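PDB 4HE6: peptidase family U32, which is of unknown function but represents the small all-beta C-terminal domain of a putative U32-family peptidase. Local coordinates for residues E7-V12 with N28-G33; L13-D16 with I21-V24; V36-P41 with F73-P78; I43-Q48 with M84-N89. One frame throughout, in Å; residues are numbered along the deposited sequence. Where two conformers were deposited one is given.

Interaction 1 (E7-V12 with N28-G33). With ACT (acetate ion), chain C.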
loop_
_atom_site.group_PDB
_atom_site.type_symbol
_atom_site.label_atom_id
_atom_site.label_comp_id
_atom_site.label_asym_id
_atom_site.label_seq_id
_atom_site.Cartn_x
_atom_site.Cartn_y
_atom_site.Cartn_z
ATOM N N GLU A 7 5.977 -9.316 7.943
ATOM C CA GLU A 7 5.628 -8.189 8.793
ATOM C C GLU A 7 5.016 -7.021 8.060
ATOM O O GLU A 7 4.724 -5.949 8.616
ATOM C CB GLU A 7 6.932 -7.713 9.524
ATOM C CG GLU A 7 7.407 -8.785 10.508
ATOM C CD GLU A 7 8.678 -8.356 11.196
ATOM O OE1 GLU A 7 9.640 -9.148 11.185
ATOM O OE2 GLU A 7 8.742 -7.206 11.738
ATOM N N PHE A 8 4.852 -7.212 6.743
ATOM C CA PHE A 8 4.216 -6.094 6.067
ATOM C C PHE A 8 3.545 -6.623 4.795
ATOM O O PHE A 8 3.861 -7.715 4.334
ATOM C CB PHE A 8 5.148 -4.912 5.820
ATOM C CG PHE A 8 6.336 -5.223 4.965
ATOM C CD1 PHE A 8 7.421 -5.961 5.388
ATOM C CD2 PHE A 8 6.370 -4.766 3.644
ATOM C CE1 PHE A 8 8.519 -6.220 4.577
ATOM C CE2 PHE A 8 7.481 -4.999 2.859
ATOM C CZ PHE A 8 8.555 -5.738 3.297
ATOM N N ALA A 9 2.648 -5.815 4.256
ATOM C CA ALA A 9 1.902 -6.162 3.080
ATOM C C ALA A 9 2.281 -5.407 1.839
ATOM O O ALA A 9 1.949 -5.846 0.740
ATOM C CB ALA A 9 0.420 -5.941 3.365
ATOM N N GLY A 10 2.966 -4.265 1.983
ATOM C CA GLY A 10 3.365 -3.533 0.810
ATOM C C GLY A 10 4.493 -2.575 1.147
ATOM O O GLY A 10 4.639 -2.121 2.287
ATOM N N LEU A 11 5.233 -2.235 0.128
ATOM C CA LEU A 11 6.307 -1.245 0.204
ATOM C C LEU A 11 5.951 -0.103 -0.738
ATOM O O LEU A 11 5.664 -0.347 -1.917
ATOM C CB LEU A 11 7.626 -1.885 -0.216
ATOM C CG LEU A 11 8.887 -1.033 -0.171
ATOM C CD1 LEU A 11 9.185 -0.668 1.263
ATOM C CD2 LEU A 11 10.080 -1.780 -0.756
ATOM N N VAL A 12 5.915 1.118 -0.242
ATOM C CA VAL A 12 5.563 2.249 -1.121
ATOM C C VAL A 12 6.717 2.521 -2.081
ATOM O O VAL A 12 7.834 2.693 -1.630
ATOM C CB VAL A 12 5.252 3.499 -0.272
ATOM C CG1 VAL A 12 4.918 4.676 -1.172
ATOM C CG2 VAL A 12 4.116 3.222 0.688
ATOM N N ASN A 28 2.322 -9.096 0.615
ATOM C CA ASN A 28 1.347 -10.124 1.050
ATOM C C ASN A 28 -0.051 -9.661 0.644
ATOM O O ASN A 28 -0.276 -8.471 0.434
ATOM C CB ASN A 28 1.441 -10.393 2.545
ATOM C CG ASN A 28 2.702 -11.099 2.935
ATOM O OD1 ASN A 28 2.848 -12.316 2.712
ATOM N ND2 ASN A 28 3.663 -10.380 3.458
ATOM N N HIS A 29 -0.975 -10.595 0.589
ATOM C CA HIS A 29 -2.301 -10.332 0.051
ATOM C C HIS A 29 -3.011 -9.168 0.760
ATOM O O HIS A 29 -3.088 -9.105 1.975
ATOM C CB HIS A 29 -3.160 -11.585 0.312
ATOM C CG HIS A 29 -4.483 -11.638 -0.313
ATOM N ND1 HIS A 29 -5.573 -10.883 0.051
ATOM C CD2 HIS A 29 -4.887 -12.423 -1.351
ATOM C CE1 HIS A 29 -6.589 -11.203 -0.725
ATOM N NE2 HIS A 29 -6.203 -12.114 -1.572
ATOM N N PHE A 30 -3.636 -8.303 -0.039
ATOM C CA PHE A 30 -4.558 -7.339 0.477
ATOM C C PHE A 30 -5.589 -7.040 -0.631
ATOM O O PHE A 30 -5.356 -7.333 -1.810
ATOM C CB PHE A 30 -3.884 -6.045 0.954
ATOM C CG PHE A 30 -3.077 -5.290 -0.067
ATOM C CD1 PHE A 30 -3.691 -4.287 -0.817
ATOM C CD2 PHE A 30 -1.760 -5.542 -0.267
ATOM C CE1 PHE A 30 -2.941 -3.532 -1.701
ATOM C CE2 PHE A 30 -0.995 -4.816 -1.153
ATOM C CZ PHE A 30 -1.603 -3.821 -1.895
ATOM N N ARG A 31 -6.743 -6.502 -0.219
ATOM C CA ARG A 31 -7.836 -6.341 -1.200
ATOM C C ARG A 31 -8.689 -5.177 -0.762
ATOM O O ARG A 31 -8.660 -4.711 0.387
ATOM C CB ARG A 31 -8.647 -7.607 -1.267
ATOM C CG ARG A 31 -9.493 -7.888 -0.047
ATOM C CD ARG A 31 -10.294 -9.183 -0.162
ATOM N NE ARG A 31 -11.039 -9.376 1.084
ATOM C CZ ARG A 31 -11.386 -10.537 1.594
ATOM N NH1 ARG A 31 -11.080 -11.701 1.009
ATOM N NH2 ARG A 31 -12.069 -10.589 2.747
ATOM N N PRO A 32 -9.520 -4.702 -1.693
ATOM C CA PRO A 32 -10.474 -3.619 -1.331
ATOM C C PRO A 32 -11.339 -4.013 -0.150
ATOM O O PRO A 32 -11.813 -5.149 -0.041
ATOM C CB PRO A 32 -11.245 -3.365 -2.639
ATOM C CG PRO A 32 -10.284 -3.776 -3.697
ATOM C CD PRO A 32 -9.604 -5.032 -3.121
ATOM N N GLY A 33 -11.543 -3.045 0.735
ATOM C CA GLY A 33 -12.255 -3.236 1.964
ATOM C C GLY A 33 -11.388 -3.543 3.144
ATOM O O GLY A 33 -11.844 -3.420 4.293
HETATM C C ACT C . -7.663 -14.923 -2.974
HETATM O O ACT C . -6.711 -15.328 -3.657
HETATM O OXT ACT C . -8.095 -13.751 -3.051
HETATM C CH3 ACT C . -8.317 -15.865 -2.002
#

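Interaction 2 (L13-D16 with I21-V24)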
loop_
_atom_site.group_PDB
_atom_site.type_symbol
_atom_site.label_atom_id
_atom_site.label_comp_id
_atom_site.label_asym_id
_atom_site.label_seq_id
_atom_site.Cartn_x
_atom_site.Cartn_y
_atom_site.Cartn_z
ATOM N N LEU A 13 6.435 2.537 -3.376
ATOM C CA LEU A 13 7.415 2.881 -4.383
ATOM C C LEU A 13 7.310 4.354 -4.788
ATOM O O LEU A 13 8.261 4.918 -5.295
ATOM C CB LEU A 13 7.358 1.999 -5.592
ATOM C CG LEU A 13 7.526 0.506 -5.368
ATOM C CD1 LEU A 13 7.464 -0.189 -6.714
ATOM C CD2 LEU A 13 8.814 0.212 -4.633
ATOM N N GLY A 14 6.094 4.918 -4.683
ATOM C CA GLY A 14 5.888 6.283 -5.151
ATOM C C GLY A 14 4.553 6.770 -4.667
ATOM O O GLY A 14 3.670 6.024 -4.249
ATOM N N TYR A 15 4.424 8.088 -4.731
ATOM C CA TYR A 15 3.212 8.766 -4.302
ATOM C C TYR A 15 3.046 10.061 -5.099
ATOM O O TYR A 15 3.971 10.833 -5.149
ATOM C CB TYR A 15 3.281 9.098 -2.780
ATOM C CG TYR A 15 2.114 9.940 -2.354
ATOM C CD1 TYR A 15 0.827 9.448 -2.265
ATOM C CD2 TYR A 15 2.297 11.283 -2.008
ATOM C CE1 TYR A 15 -0.252 10.208 -1.871
ATOM C CE2 TYR A 15 1.212 12.086 -1.629
ATOM C CZ TYR A 15 -0.066 11.544 -1.563
ATOM O OH TYR A 15 -1.152 12.321 -1.189
ATOM N N ASP A 16 1.895 10.230 -5.708
ATOM C CA ASP A 16 1.582 11.429 -6.496
ATOM C C ASP A 16 0.854 12.400 -5.600
ATOM O O ASP A 16 -0.312 12.168 -5.281
ATOM C CB ASP A 16 0.746 11.076 -7.724
ATOM C CG ASP A 16 0.467 12.270 -8.608
ATOM O OD1 ASP A 16 0.456 13.419 -8.154
ATOM O OD2 ASP A 16 0.252 11.989 -9.817
ATOM N N ILE A 21 -2.602 9.279 -5.292
ATOM C CA ILE A 21 -2.420 7.904 -5.737
ATOM C C ILE A 21 -1.039 7.417 -5.366
ATOM O O ILE A 21 -0.007 8.002 -5.744
ATOM C CB ILE A 21 -2.734 7.715 -7.228
ATOM C CG1 ILE A 21 -4.225 7.993 -7.446
ATOM C CG2 ILE A 21 -2.279 6.333 -7.674
ATOM C CD1 ILE A 21 -4.494 8.269 -8.903
ATOM N N ALA A 22 -1.023 6.320 -4.594
ATOM C CA ALA A 22 0.191 5.640 -4.226
ATOM C C ALA A 22 0.486 4.458 -5.157
ATOM O O ALA A 22 -0.471 3.814 -5.633
ATOM C CB ALA A 22 0.120 5.113 -2.802
ATOM N N THR A 23 1.762 4.205 -5.368
ATOM C CA THR A 23 2.255 3.053 -6.069
ATOM C C THR A 23 2.912 2.142 -5.056
ATOM O O THR A 23 3.840 2.585 -4.312
ATOM C CB THR A 23 3.266 3.463 -7.157
ATOM O OG1 THR A 23 2.617 4.356 -8.053
ATOM C CG2 THR A 23 3.779 2.246 -7.913
ATOM N N VAL A 24 2.440 0.911 -4.925
ATOM C CA VAL A 24 2.849 0.004 -3.865
ATOM C C VAL A 24 3.264 -1.346 -4.451
ATOM O O VAL A 24 2.567 -1.915 -5.270
ATOM C CB VAL A 24 1.673 -0.153 -2.864
ATOM C CG1 VAL A 24 2.008 -1.237 -1.844
ATOM C CG2 VAL A 24 1.343 1.182 -2.243
#

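Interaction 3 (V36-P41 with F73-P78)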
loop_
_atom_site.group_PDB
_atom_site.type_symbol
_atom_site.label_atom_id
_atom_site.label_comp_id
_atom_site.label_asym_id
_atom_site.label_seq_id
_atom_site.Cartn_x
_atom_site.Cartn_y
_atom_site.Cartn_z
ATOM N N VAL A 36 -5.636 -1.050 6.403
ATOM C CA VAL A 36 -4.191 -1.056 6.399
ATOM C C VAL A 36 -3.666 0.082 7.234
ATOM O O VAL A 36 -4.347 1.055 7.494
ATOM C CB VAL A 36 -3.608 -1.023 4.956
ATOM C CG1 VAL A 36 -4.076 -2.222 4.163
ATOM C CG2 VAL A 36 -3.972 0.267 4.278
ATOM N N GLU A 37 -2.420 -0.024 7.618
ATOM C CA GLU A 37 -1.671 1.034 8.276
ATOM C C GLU A 37 -0.425 1.313 7.498
ATOM O O GLU A 37 0.332 0.389 7.164
ATOM C CB GLU A 37 -1.307 0.623 9.722
ATOM C CG GLU A 37 -0.727 1.799 10.510
ATOM C CD GLU A 37 -0.271 1.440 11.890
ATOM O OE1 GLU A 37 -0.510 2.249 12.815
ATOM O OE2 GLU A 37 0.329 0.384 12.117
ATOM N N PHE A 38 -0.176 2.584 7.220
ATOM C CA PHE A 38 1.079 3.036 6.679
ATOM C C PHE A 38 1.955 3.518 7.815
ATOM O O PHE A 38 1.495 4.148 8.766
ATOM C CB PHE A 38 0.862 4.166 5.656
ATOM C CG PHE A 38 0.247 3.662 4.377
ATOM C CD1 PHE A 38 -1.142 3.770 4.137
ATOM C CD2 PHE A 38 1.058 3.053 3.436
ATOM C CE1 PHE A 38 -1.618 3.280 2.928
ATOM C CE2 PHE A 38 0.521 2.597 2.236
ATOM C CZ PHE A 38 -0.822 2.711 1.971
ATOM N N PHE A 39 3.264 3.187 7.696
ATOM C CA PHE A 39 4.197 3.494 8.788
ATOM C C PHE A 39 5.585 3.707 8.241
ATOM O O PHE A 39 5.877 3.475 7.055
ATOM C CB PHE A 39 4.145 2.377 9.825
ATOM C CG PHE A 39 4.627 1.020 9.392
ATOM C CD1 PHE A 39 5.892 0.556 9.750
ATOM C CD2 PHE A 39 3.821 0.189 8.631
ATOM C CE1 PHE A 39 6.305 -0.700 9.381
ATOM C CE2 PHE A 39 4.248 -1.083 8.262
ATOM C CZ PHE A 39 5.486 -1.545 8.628
ATOM N N GLY A 40 6.424 4.175 9.126
ATOM C CA GLY A 40 7.821 4.458 8.856
ATOM C C GLY A 40 8.180 5.873 9.275
ATOM O O GLY A 40 7.358 6.695 9.608
ATOM N N PRO A 41 9.490 6.148 9.249
ATOM C CA PRO A 41 9.926 7.433 9.674
ATOM C C PRO A 41 9.389 8.483 8.640
ATOM O O PRO A 41 9.201 8.178 7.456
ATOM C CB PRO A 41 11.449 7.359 9.710
ATOM C CG PRO A 41 11.771 6.177 8.894
ATOM C CD PRO A 41 10.589 5.261 8.893
ATOM N N PHE A 73 -3.406 2.680 -5.761
ATOM C CA PHE A 73 -4.647 2.994 -5.109
ATOM C C PHE A 73 -4.533 4.354 -4.427
ATOM O O PHE A 73 -3.418 4.837 -4.147
ATOM C CB PHE A 73 -5.096 1.920 -4.111
ATOM C CG PHE A 73 -4.091 1.470 -3.114
ATOM C CD1 PHE A 73 -3.168 0.475 -3.384
ATOM C CD2 PHE A 73 -4.079 2.074 -1.840
ATOM C CE1 PHE A 73 -2.261 0.071 -2.443
ATOM C CE2 PHE A 73 -3.165 1.651 -0.912
ATOM C CZ PHE A 73 -2.265 0.635 -1.200
ATOM N N LYS A 74 -5.658 4.958 -4.160
ATOM C CA LYS A 74 -5.729 6.209 -3.438
ATOM C C LYS A 74 -5.371 6.022 -1.973
ATOM O O LYS A 74 -5.829 5.064 -1.344
ATOM C CB LYS A 74 -7.126 6.824 -3.558
ATOM C CG LYS A 74 -7.239 8.223 -3.091
ATOM C CD LYS A 74 -7.192 9.231 -4.255
ATOM C CE LYS A 74 -8.321 10.228 -4.090
ATOM N NZ LYS A 74 -9.619 9.530 -3.754
ATOM N N VAL A 75 -4.606 6.977 -1.430
ATOM C CA VAL A 75 -4.326 6.981 -0.003
ATOM C C VAL A 75 -4.766 8.283 0.607
ATOM O O VAL A 75 -4.850 9.347 -0.032
ATOM C CB VAL A 75 -2.838 6.658 0.288
ATOM C CG1 VAL A 75 -2.512 5.206 -0.194
ATOM C CG2 VAL A 75 -1.898 7.678 -0.327
ATOM N N LYS A 76 -4.999 8.235 1.923
ATOM C CA LYS A 76 -5.629 9.321 2.637
ATOM C C LYS A 76 -4.726 10.416 3.164
ATOM O O LYS A 76 -5.210 11.497 3.528
ATOM C CB LYS A 76 -6.451 8.696 3.812
ATOM C CG LYS A 76 -7.701 8.028 3.302
ATOM C CD LYS A 76 -8.655 8.885 2.531
ATOM C CE LYS A 76 -9.121 10.157 3.204
ATOM N NZ LYS A 76 -9.989 11.064 2.385
ATOM N N ARG A 77 -3.433 10.144 3.200
ATOM C CA ARG A 77 -2.425 11.156 3.571
ATOM C C ARG A 77 -1.207 10.939 2.706
ATOM O O ARG A 77 -1.050 9.840 2.152
ATOM C CB ARG A 77 -1.993 11.027 5.019
ATOM C CG ARG A 77 -3.103 11.051 6.055
ATOM C CD ARG A 77 -2.507 11.058 7.430
ATOM N NE ARG A 77 -3.448 10.993 8.505
ATOM C CZ ARG A 77 -3.144 11.082 9.785
ATOM N NH1 ARG A 77 -1.885 11.162 10.146
ATOM N NH2 ARG A 77 -4.115 11.036 10.674
ATOM N N PRO A 78 -0.350 11.944 2.599
ATOM C CA PRO A 78 0.894 11.776 1.843
ATOM C C PRO A 78 1.765 10.683 2.395
ATOM O O PRO A 78 1.790 10.381 3.609
ATOM C CB PRO A 78 1.570 13.145 1.951
ATOM C CG PRO A 78 0.398 14.127 2.118
ATOM C CD PRO A 78 -0.536 13.355 3.050
#

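Interaction 4 (I43-Q48 with M84-N89)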
loop_
_atom_site.group_PDB
_atom_site.type_symbol
_atom_site.label_atom_id
_atom_site.label_comp_id
_atom_site.label_asym_id
_atom_site.label_seq_id
_atom_site.Cartn_x
_atom_site.Cartn_y
_atom_site.Cartn_z
ATOM N N ILE A 43 6.636 10.042 8.603
ATOM C CA ILE A 43 5.194 10.203 8.659
ATOM C C ILE A 43 4.659 9.828 10.037
ATOM O O ILE A 43 5.197 8.907 10.687
ATOM C CB ILE A 43 4.406 9.399 7.588
ATOM C CG1 ILE A 43 4.570 7.869 7.734
ATOM C CG2 ILE A 43 4.745 9.854 6.188
ATOM C CD1 ILE A 43 3.614 7.098 6.853
ATOM N N GLU A 44 3.579 10.493 10.451
ATOM C CA GLU A 44 2.744 9.913 11.485
ATOM C C GLU A 44 2.050 8.689 10.887
ATOM O O GLU A 44 1.427 8.806 9.822
ATOM C CB GLU A 44 1.729 10.913 12.049
ATOM C CG GLU A 44 0.856 10.276 13.143
ATOM C CD GLU A 44 -0.211 11.194 13.657
ATOM O OE1 GLU A 44 -0.883 11.833 12.845
ATOM O OE2 GLU A 44 -0.364 11.218 14.909
ATOM N N ASN A 45 2.133 7.557 11.531
ATOM C CA ASN A 45 1.448 6.374 11.022
ATOM C C ASN A 45 -0.034 6.619 10.977
ATOM O O ASN A 45 -0.599 7.319 11.837
ATOM C CB ASN A 45 1.735 5.196 11.956
ATOM C CG ASN A 45 3.176 4.809 12.078
ATOM O OD1 ASN A 45 4.065 5.345 11.392
ATOM N ND2 ASN A 45 3.449 3.883 12.972
ATOM N N PHE A 46 -0.707 6.031 9.982
ATOM C CA PHE A 46 -2.140 6.236 9.850
ATOM C C PHE A 46 -2.775 5.017 9.202
ATOM O O PHE A 46 -2.127 4.227 8.498
ATOM C CB PHE A 46 -2.465 7.508 9.047
ATOM C CG PHE A 46 -2.122 7.427 7.587
ATOM C CD1 PHE A 46 -3.039 7.035 6.617
ATOM C CD2 PHE A 46 -0.837 7.771 7.161
ATOM C CE1 PHE A 46 -2.682 6.957 5.267
ATOM C CE2 PHE A 46 -0.492 7.726 5.816
ATOM C CZ PHE A 46 -1.402 7.353 4.881
ATOM N N THR A 47 -4.056 4.859 9.479
ATOM C CA THR A 47 -4.826 3.758 8.936
ATOM C C THR A 47 -5.821 4.242 7.901
ATOM O O THR A 47 -6.246 5.406 7.941
ATOM C CB THR A 47 -5.583 2.973 10.033
ATOM O OG1 THR A 47 -6.441 3.883 10.730
ATOM C CG2 THR A 47 -4.617 2.327 10.992
ATOM N N GLN A 48 -6.198 3.358 7.012
ATOM C CA GLN A 48 -7.253 3.649 6.040
ATOM C C GLN A 48 -7.815 2.338 5.523
ATOM O O GLN A 48 -7.212 1.263 5.628
ATOM C CB GLN A 48 -6.750 4.473 4.862
ATOM C CG GLN A 48 -5.829 3.709 3.936
ATOM C CD GLN A 48 -5.546 4.495 2.689
ATOM O OE1 GLN A 48 -4.800 5.462 2.731
ATOM N NE2 GLN A 48 -6.130 4.050 1.577
ATOM N N MET A 84 6.178 1.933 4.544
ATOM C CA MET A 84 5.675 0.577 4.529
ATOM C C MET A 84 4.193 0.546 4.848
ATOM O O MET A 84 3.612 1.483 5.398
ATOM C CB MET A 84 6.482 -0.214 5.572
ATOM C CG MET A 84 8.004 -0.212 5.403
ATOM S SD MET A 84 8.988 -1.195 6.552
ATOM C CE MET A 84 8.527 -2.877 6.211
ATOM N N MET A 85 3.554 -0.562 4.489
ATOM C CA MET A 85 2.146 -0.776 4.704
ATOM C C MET A 85 1.924 -2.150 5.314
ATOM O O MET A 85 2.524 -3.122 4.862
ATOM C CB MET A 85 1.382 -0.742 3.355
ATOM C CG MET A 85 -0.116 -0.716 3.527
ATOM S SD MET A 85 -1.021 -0.865 1.957
ATOM C CE MET A 85 -0.926 -2.635 1.746
ATOM N N ARG A 86 1.085 -2.254 6.335
ATOM C CA ARG A 86 0.752 -3.541 6.952
ATOM C C ARG A 86 -0.751 -3.623 7.105
ATOM O O ARG A 86 -1.456 -2.638 7.184
ATOM C CB ARG A 86 1.451 -3.757 8.294
ATOM C CG ARG A 86 1.220 -2.672 9.307
ATOM C CD ARG A 86 2.000 -2.860 10.617
ATOM N NE ARG A 86 2.103 -1.589 11.371
ATOM C CZ ARG A 86 3.169 -1.122 11.976
ATOM N NH1 ARG A 86 4.338 -1.750 12.012
ATOM N NH2 ARG A 86 3.115 0.061 12.621
ATOM N N LYS A 87 -1.263 -4.844 7.138
ATOM C CA LYS A 87 -2.664 -4.956 7.545
ATOM C C LYS A 87 -2.955 -4.483 8.961
ATOM O O LYS A 87 -2.129 -4.796 9.818
ATOM C CB LYS A 87 -3.032 -6.433 7.362
ATOM C CG LYS A 87 -2.924 -6.755 5.871
ATOM C CD LYS A 87 -4.200 -6.539 5.135
ATOM C CE LYS A 87 -5.117 -7.738 5.023
ATOM N NZ LYS A 87 -4.428 -8.991 4.682
ATOM N N GLU A 88 -4.095 -3.836 9.220
ATOM C CA GLU A 88 -4.484 -3.264 10.541
ATOM C C GLU A 88 -5.582 -4.142 11.091
ATOM O O GLU A 88 -6.656 -4.169 10.489
ATOM C CB GLU A 88 -5.053 -1.835 10.460
ATOM C CG GLU A 88 -5.490 -1.165 11.742
ATOM C CD GLU A 88 -4.382 -0.682 12.658
ATOM O OE1 GLU A 88 -3.200 -0.893 12.316
ATOM O OE2 GLU A 88 -4.572 -0.072 13.735
ATOM N N ASN A 89 -5.243 -4.784 12.220
ATOM C CA ASN A 89 -6.118 -5.741 12.878
ATOM C C ASN A 89 -7.350 -5.045 13.445
ATOM O O ASN A 89 -7.223 -3.955 14.028
ATOM C CB ASN A 89 -5.364 -6.496 13.975
ATOM C CG ASN A 89 -4.400 -7.529 13.454
ATOM O OD1 ASN A 89 -3.402 -7.930 14.059
ATOM N ND2 ASN A 89 -4.688 -7.952 12.235
ATOM O OXT ASN A 89 -8.440 -5.614 13.254
#

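Interaction 1 (E7-V12 with N28-G33)
The side-chain amide of Asn28 and the backbone carbonyl of Phe8 meet almost in line: Asn28 ND2 lies 2.8 Å from Phe8 O, the C=O...N angle is 160°, and the acceptor stays in the plane of the amide. With CG beside its own backbone N and anti to the carbonyl carbon (chi1 -70°), Asn28 sends its amide back toward Phe8 while its main chain is used separately. Asn28 N donates to Ala9 O over 3.3 Å, a longer bond in which the donor stands above the carbonyl plane, so the two bonds grip successive carbonyls in quite different ways. Beyond this pair the amide of Asn28 is engaged on both atoms, OD1 with Arg6 NH1 and ND2 also with Thr5 O. Replacing Asn28 by an alanine would probably leave Phe8 O and Thr5 O without this donor and Arg6 without its amide acceptor, letting the N-terminal arm move more freely. Phe30 turns its ring edge to Ala9 O, with CE2 3.6 Å from it and near the ring plane, and Phe30 CD2 reaches 4.3 Å from Ala9 CB. On the far side of the loop, His29 NE2 donates to the acetate oxygen OXT at 2.9 Å; this ion, which Arg65 also holds, probably comes from the crystallisation liquor. The contact thus ties the entry of strand 10-16 to the loop leaving strand 21-26, just where Ala9 and Gly10 both face Met85 in a classic beta bulge.

Interaction 2 (L13-D16 with I21-V24)
Gly14 and Thr23 form an antiparallel hydrogen-bonded pair, with Thr23 N donating to Gly14 O at 2.9 Å along a nearly straight N-H line (176°). The short strand segments are 4.6 Å apart at their axes and run at 174°, as expected for the two arms of a beta hairpin. Toward Leu13 the register is broken by a classic beta bulge: Thr23 O accepts from Leu13 N at 2.8 Å and, over a longer 3.3 Å, from Gly14 N, both donors approaching from the same face of its carbonyl plane. At the other end, Asp16 N donates to Ile21 O over 2.9 Å. Tyr15 and Ala22, the non-hydrogen-bonded pair, point to the opposite face from Thr23. The Tyr15 side chain can be followed outward. From CB, CG runs anti to the backbone N (chi1 173°), which carries the ring toward the partner strand; Tyr15 CD1 comes 3.9 Å from Ile21 O, which lies oblique to the ring, and is 4.4 Å from Ala22 CB in apolar contact. Further out, CE1 touches Val75 CG2 and CE2 packs on Pro78 CA, so the ring bridges the hairpin and the chain that follows strand 70-74. Asp16 OD1 is taken by Glu18 N in the turn. The chemistry is therefore divided: main-chain bonds, one carbonyl carrying two of them, fix the register, whereas the side chains across the hairpin add mainly apolar contact.

Interaction 3 (V36-P41 with F73-P78)
The backbones of segments 36-41 and 73-78 stay well apart, their nearest CA atoms, those of Phe38 and Arg77, being 9.4 Å from each other. Each segment begins in a strand, 35-39 and 70-74, but three other strands separate these in the antiparallel sheet, so the gap is spanned by side chains alone and the contact is wholly apolar. Phe38 and Phe73 approach from opposite directions and meet rim against rim: Phe38 CZ lies 3.9 Å from Phe73 CE2, and each atom lies at the edge of the other ring, near its plane. Neither ring covers the other, so this is not a stack. Val75 comes in at about a right angle to Phe38, Val75 CG1 lying 3.7 Å from Phe38 CZ and 3.8 Å from Phe38 CE1. All three side chains are buried, and their meeting packs the core enclosed by the curled sheet. Around them, Met85 of strand 84-87 touches both rings, Val12 of strand 10-16 packs on Phe38, and the ring of Phe46 meets that of Phe38 with planes about 30° apart, while Gln48 of strand 46-49 hydrogen-bonds Lys74 O and Lys76 N.

Interaction 4 (I43-Q48 with M84-N89)
Thr47 presses its methyl group against the carboxylate of Glu88: Thr47 CG2 is 3.4 Å from Glu88 CD, 3.6 Å from OE2 and 3.8 Å from OE1, so it meets the middle of the group rather than one oxygen. The two side chains cross at about a right angle. Thr47 places CG2 beside its backbone N by setting OG1 between N and the carbonyl carbon (chi1 58°), while Glu88 bends at its second torsion (74°) to bring CD over. Further along, Asn45 ND2 and Arg86 NH2 come to 3.9 Å, two donors that merely pass, with the amide and guanidinium planes 77° apart. In the antiparallel sheet the order is 46-49, 35-39, 84-87, so these side chains reach across an intervening strand, and the nearest CA pair, Thr47 and Glu88, is 7.2 Å apart. With an alanine in place of Glu88, the methyl of Thr47 would probably lose its cover and a gap would open beside it. The middle strand supplies the second shell. Glu37 touches both Thr47 and Glu88. Glu37 OE2 also forms a salt bridge with Arg86 NE, and Phe39 makes a cation-pi contact with the same guanidinium. Asn45 rests on Phe39 as well, and its OD1 has a weak hydrogen bond from Gly40 N. Neighbouring Lys87 turns elsewhere, its NZ binding His29 O.

How the interactions relate
Interaction 3 is the most thoroughly apolar and, like interaction 1, buried; interaction 2 is partly buried and interaction 4 lies at the surface. Interactions 1 and 2 share strand 10-16; interaction 2 rests on main-chain hydrogen bonds, interaction 1 on one of these and a shorter one from a side-chain amide. Interactions 3 and 4 instead join strands that are not sheet neighbours and rely on side chains, apolar in the core, and at the surface a loose meeting of a methyl and polar groups. Their centres lie about 6 Å apart, and strand 35-39 of interaction 3 runs between the two strands of interaction 4. Phe30 of interaction 1 packs on Phe73 of interaction 3, and Met85 of 84-89 pairs through its backbone with Ala9 and Gly10.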